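Local atomic coordinates of sensor histidine kinase CusS (Escherichia coli, PDB entry 5KU5), a protein that senses copper and silver ions in the periplasm and, as a membrane histidine kinase, activates the response regulator CusR by phosphorylating it. Residues Asn48-Ser52 against Ser64-Ile70; Ile114-Val118 against Tyr128-Ile132. All coordinates share one frame; numbering follows the deposited sequence.

Contact 1. Residues Asn48-Ser52 against Ser64-Ile70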
loop_
_atom_site.group_PDB
_atom_site.type_symbol
_atom_site.label_atom_id
_atom_site.label_comp_id
_atom_site.label_asym_id
_atom_site.label_seq_id
_atom_site.Cartn_x
_atom_site.Cartn_y
_atom_site.Cartn_z
ATOM N N ASN A 48 8.266 -1.139 1.709
ATOM C CA ASN A 48 8.703 -1.437 0.336
ATOM C C ASN A 48 8.893 -0.207 -0.573
ATOM O O ASN A 48 8.919 -0.340 -1.801
ATOM C CB ASN A 48 7.698 -2.411 -0.296
ATOM C CG ASN A 48 6.312 -1.799 -0.479
ATOM O OD1 ASN A 48 5.942 -0.832 0.193
ATOM N ND2 ASN A 48 5.537 -2.369 -1.389
ATOM N N VAL A 49 9.033 0.976 0.025
ATOM C CA VAL A 49 9.163 2.228 -0.720
ATOM C C VAL A 49 10.313 3.057 -0.146
ATOM O O VAL A 49 10.449 3.184 1.072
ATOM C CB VAL A 49 7.850 3.051 -0.683
ATOM C CG1 VAL A 49 8.034 4.437 -1.302
ATOM C CG2 VAL A 49 6.738 2.301 -1.399
ATOM N N LEU A 50 11.140 3.601 -1.037
ATOM C CA LEU A 50 12.162 4.581 -0.677
ATOM C C LEU A 50 11.829 5.879 -1.387
ATOM O O LEU A 50 11.337 5.861 -2.521
ATOM C CB LEU A 50 13.547 4.112 -1.115
ATOM C CG LEU A 50 14.094 2.858 -0.437
ATOM C CD1 LEU A 50 15.366 2.415 -1.140
ATOM C CD2 LEU A 50 14.344 3.093 1.047
ATOM N N ILE A 51 12.077 7.002 -0.714
ATOM C CA ILE A 51 11.898 8.310 -1.334
ATOM C C ILE A 51 13.120 9.194 -1.100
ATOM O O ILE A 51 13.893 8.974 -0.164
ATOM C CB ILE A 51 10.589 9.016 -0.872
ATOM C CG1 ILE A 51 10.709 9.605 0.542
ATOM C CG2 ILE A 51 9.395 8.069 -0.959
ATOM C CD1 ILE A 51 10.994 11.094 0.573
ATOM N N SER A 52 13.279 10.185 -1.973
ATOM C CA SER A 52 14.290 11.220 -1.815
ATOM C C SER A 52 13.712 12.556 -2.261
ATOM O O SER A 52 13.094 12.644 -3.325
ATOM C CB SER A 52 15.530 10.895 -2.638
ATOM O OG SER A 52 16.533 11.881 -2.438
ATOM N N SER A 64 14.931 8.423 2.692
ATOM C CA SER A 64 14.510 7.365 3.619
ATOM C C SER A 64 15.705 6.746 4.357
ATOM O O SER A 64 16.782 6.614 3.776
ATOM C CB SER A 64 13.739 6.269 2.877
ATOM O OG SER A 64 12.580 6.793 2.254
ATOM N N PRO A 65 15.514 6.358 5.635
ATOM C CA PRO A 65 16.626 5.917 6.479
ATOM C C PRO A 65 17.116 4.482 6.232
ATOM O O PRO A 65 18.268 4.177 6.544
ATOM C CB PRO A 65 16.040 6.031 7.886
ATOM C CG PRO A 65 14.606 5.679 7.695
ATOM C CD PRO A 65 14.225 6.246 6.350
ATOM N N GLY A 66 16.263 3.615 5.687
ATOM C CA GLY A 66 16.614 2.206 5.489
ATOM C C GLY A 66 17.673 1.902 4.437
ATOM O O GLY A 66 18.196 0.787 4.402
ATOM N N ALA A 67 17.984 2.875 3.577
ATOM C CA ALA A 67 18.938 2.680 2.485
ATOM C C ALA A 67 19.721 3.957 2.181
ATOM O O ALA A 67 19.409 5.021 2.719
ATOM C CB ALA A 67 18.194 2.224 1.237
ATOM N N PRO A 68 20.746 3.853 1.316
ATOM C CA PRO A 68 21.340 5.052 0.728
ATOM C C PRO A 68 20.337 5.848 -0.112
ATOM O O PRO A 68 19.320 5.299 -0.554
ATOM C CB PRO A 68 22.458 4.497 -0.159
ATOM C CG PRO A 68 22.833 3.203 0.467
ATOM C CD PRO A 68 21.564 2.652 1.053
ATOM N N ASP A 69 20.635 7.130 -0.307
ATOM C CA ASP A 69 19.822 8.031 -1.130
ATOM C C ASP A 69 19.667 7.449 -2.537
ATOM O O ASP A 69 20.668 7.190 -3.211
ATOM C CB ASP A 69 20.500 9.412 -1.179
ATOM C CG ASP A 69 19.711 10.454 -1.971
ATOM O OD1 ASP A 69 18.579 10.187 -2.427
ATOM O OD2 ASP A 69 20.250 11.565 -2.138
ATOM N N ILE A 70 18.417 7.233 -2.962
ATOM C CA ILE A 70 18.141 6.688 -4.305
ATOM C C ILE A 70 18.620 7.589 -5.446
ATOM O O ILE A 70 18.943 7.083 -6.522
ATOM C CB ILE A 70 16.650 6.297 -4.533
ATOM C CG1 ILE A 70 15.706 7.510 -4.452
ATOM C CG2 ILE A 70 16.242 5.175 -3.579
ATOM C CD1 ILE A 70 14.242 7.158 -4.618
HETATM O O HOH W 1 16.212 7.511 -1.072
#
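Ser-64 grips the strand edge at Ile-51 with two bonds. Its OG takes the N-H of Ile-51 at 3.0 Å, nearly straight at 167°, and its backbone N gives to Ile-51 O at 3.1 Å. The hydroxyl can reach back because OG stands beside its backbone N (chi1 -60°), apparently in place of the carbonyl that a continuing strand would offer. Ile-51 O also accepts a hydrogen bond from a water, which accepts from Ile-70 N and so links the strand to the far end of the loop. There Ser-52 OG donates to Asp-69 OD1 at 2.7 Å, on the syn side but 32° out of the carboxylate plane. The same OD1 takes Arg-71 N, and OD2 bonds Thr-60 OG1, so both carboxylate oxygens are engaged. To one side of these polar bonds lies Leu-50. Its CD2 rests on Ser-64 CB, its CD1 meets Ala-67 CB at 3.7 Å, and the Ile-70 side chain crosses it at a slant, CG2 3.8 Å from Leu-50 CD1. Farther out, Val-43 of helix 32-44 touches Ile-51 and Ser-64, while Leu-50 touches Met-96, a silver ligand, and its side chain lies about 6 Å from a bound silver ion. The arrangement is a loop that leaves edge strand 60-63 and folds back over its neighbour, strand 49-54, in the antiparallel sheet of the PDC-fold sensor domain, beside a silver site.

Contact 2. Residues Ile114-Val118 against Tyr128-Ile132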
loop_
_atom_site.group_PDB
_atom_site.type_symbol
_atom_site.label_atom_id
_atom_site.label_comp_id
_atom_site.label_asym_id
_atom_site.label_seq_id
_atom_site.Cartn_x
_atom_site.Cartn_y
_atom_site.Cartn_z
ATOM N N ILE A 114 9.892 6.959 -10.172
ATOM C CA ILE A 114 9.356 8.135 -10.847
ATOM C C ILE A 114 9.771 9.360 -10.044
ATOM O O ILE A 114 10.211 9.238 -8.894
ATOM C CB ILE A 114 7.815 8.103 -10.987
ATOM C CG1 ILE A 114 7.118 7.954 -9.626
ATOM C CG2 ILE A 114 7.396 6.976 -11.921
ATOM C CD1 ILE A 114 5.670 8.389 -9.648
ATOM N N ASN A 115 9.632 10.533 -10.649
ATOM C CA ASN A 115 9.845 11.795 -9.945
ATOM C C ASN A 115 8.873 12.867 -10.416
ATOM O O ASN A 115 8.374 12.803 -11.538
ATOM C CB ASN A 115 11.290 12.274 -10.120
ATOM C CG ASN A 115 11.660 12.498 -11.574
ATOM O OD1 ASN A 115 11.496 13.597 -12.100
ATOM N ND2 ASN A 115 12.133 11.451 -12.239
ATOM N N LEU A 116 8.613 13.845 -9.549
ATOM C CA LEU A 116 7.726 14.964 -9.870
ATOM C C LEU A 116 8.080 16.217 -9.062
ATOM O O LEU A 116 8.625 16.101 -7.957
ATOM C CB LEU A 116 6.258 14.592 -9.624
ATOM C CG LEU A 116 5.776 14.354 -8.182
ATOM C CD1 LEU A 116 4.276 14.589 -8.070
ATOM C CD2 LEU A 116 6.142 12.961 -7.686
ATOM N N PRO A 117 7.762 17.416 -9.602
ATOM C CA PRO A 117 7.903 18.628 -8.793
ATOM C C PRO A 117 6.867 18.646 -7.671
ATOM O O PRO A 117 5.742 18.183 -7.870
ATOM C CB PRO A 117 7.641 19.769 -9.794
ATOM C CG PRO A 117 7.705 19.147 -11.149
ATOM C CD PRO A 117 7.266 17.731 -10.956
ATOM N N VAL A 118 7.250 19.184 -6.515
ATOM C CA VAL A 118 6.433 19.108 -5.301
ATOM C C VAL A 118 6.718 20.310 -4.389
ATOM O O VAL A 118 7.757 20.961 -4.510
ATOM C CB VAL A 118 6.642 17.711 -4.622
ATOM C CG1 VAL A 118 6.933 17.776 -3.125
ATOM C CG2 VAL A 118 5.456 16.791 -4.897
ATOM N N TYR A 128 10.603 21.776 -4.408
ATOM C CA TYR A 128 11.163 20.423 -4.316
ATOM C C TYR A 128 10.972 19.593 -5.581
ATOM O O TYR A 128 10.085 19.863 -6.388
ATOM C CB TYR A 128 10.523 19.641 -3.170
ATOM C CG TYR A 128 10.622 20.257 -1.791
ATOM C CD1 TYR A 128 11.852 20.653 -1.260
ATOM C CD2 TYR A 128 9.486 20.388 -0.986
ATOM C CE1 TYR A 128 11.939 21.196 0.018
ATOM C CE2 TYR A 128 9.564 20.927 0.290
ATOM C CZ TYR A 128 10.789 21.328 0.790
ATOM O OH TYR A 128 10.851 21.859 2.059
ATOM N N THR A 129 11.819 18.576 -5.728
ATOM C CA THR A 129 11.579 17.465 -6.643
ATOM C C THR A 129 11.558 16.206 -5.789
ATOM O O THR A 129 12.554 15.873 -5.150
ATOM C CB THR A 129 12.668 17.353 -7.724
ATOM O OG1 THR A 129 12.725 18.576 -8.462
ATOM C CG2 THR A 129 12.367 16.211 -8.699
ATOM N N LEU A 130 10.411 15.531 -5.769
ATOM C CA LEU A 130 10.225 14.292 -5.016
ATOM C C LEU A 130 10.538 13.095 -5.908
ATOM O O LEU A 130 9.991 12.987 -7.002
ATOM C CB LEU A 130 8.782 14.193 -4.515
ATOM C CG LEU A 130 8.363 12.923 -3.769
ATOM C CD1 LEU A 130 9.201 12.705 -2.515
ATOM C CD2 LEU A 130 6.887 12.998 -3.427
ATOM N N TYR A 131 11.416 12.211 -5.432
ATOM C CA TYR A 131 11.730 10.943 -6.093
ATOM C C TYR A 131 11.126 9.812 -5.266
ATOM O O TYR A 131 11.300 9.787 -4.048
ATOM C CB TYR A 131 13.244 10.752 -6.194
ATOM C CG TYR A 131 13.934 11.752 -7.092
ATOM C CD1 TYR A 131 14.205 13.045 -6.647
ATOM C CD2 TYR A 131 14.325 11.408 -8.388
ATOM C CE1 TYR A 131 14.843 13.967 -7.465
ATOM C CE2 TYR A 131 14.959 12.325 -9.215
ATOM C CZ TYR A 131 15.214 13.602 -8.751
ATOM O OH TYR A 131 15.846 14.520 -9.560
ATOM N N ILE A 132 10.422 8.893 -5.929
ATOM C CA ILE A 132 9.720 7.783 -5.274
ATOM C C ILE A 132 10.170 6.478 -5.924
ATOM O O ILE A 132 10.092 6.357 -7.140
ATOM C CB ILE A 132 8.183 7.889 -5.444
ATOM C CG1 ILE A 132 7.675 9.282 -5.039
ATOM C CG2 ILE A 132 7.478 6.808 -4.623
ATOM C CD1 ILE A 132 6.249 9.569 -5.469
#
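Asn-115 CB lies over one face of the Tyr-131 ring, 4.0 Å from its centroid and displaced toward CD2, a CH-pi contact. The two side chains run alongside each other the same way, amide and ring planes 33° apart. With CG of Tyr-131 beside its backbone N (chi1 -66°), the ring leans toward Asn-115; a glycine here would probably leave Asn-115 CB without its aromatic face and open a gap against Ile-70 and Arg-71. The Tyr-128 ring leads away toward helix 32-44; Tyr-128 CB meets Val-118 CG1 at 4.0 Å, and the near side of the ring passes Val-118 O obliquely. On the face shared by Leu-116, Leu-130 and Ile-132, Leu-116 CD2 reaches Ile-132 CD1 at 4.1 Å, and Val-118 CB meets Leu-130 CB at the same distance. Between the two faces the hydrogen-bonded pairs Ile-114/Ile-132, Leu-116/Leu-130 and Val-118/Tyr-128 each exchange two backbone bonds. Ile-132 N to Ile-114 O is nearly straight at 176°, whereas Val-118 N approaches Tyr-128 O from above the carbonyl plane. The six backbone bonds fix the antiparallel register of this beta hairpin, while its faces differ: one largely apolar and covered by helix 2-25, the other mixed in polarity.

In the fold
The two contacts meet in one antiparallel sheet, where strand 49-54 lies next to strand 125-135: Ser-52 O and Tyr-131 N, 2.7 Å apart, probably share a hydrogen bond, and Ile-51 CD1 packs on Leu-130 CD1. Contact 1 is wholly buried and joins a strand to an irregular loop, so side-chain hydroxyls, a carboxylate and a water supply much of its bonding. Contact 2 is partly buried and joins two strands, whose backbones do the bonding while side chains add apolar packing. Helix 32-44 touches both, in contact 2 at Tyr-128, while helix 2-25 lines the latter's apolar face. Contact 1 is nearer silver; the Ile-132 side chain of contact 2 lies about 12 Å from an ion.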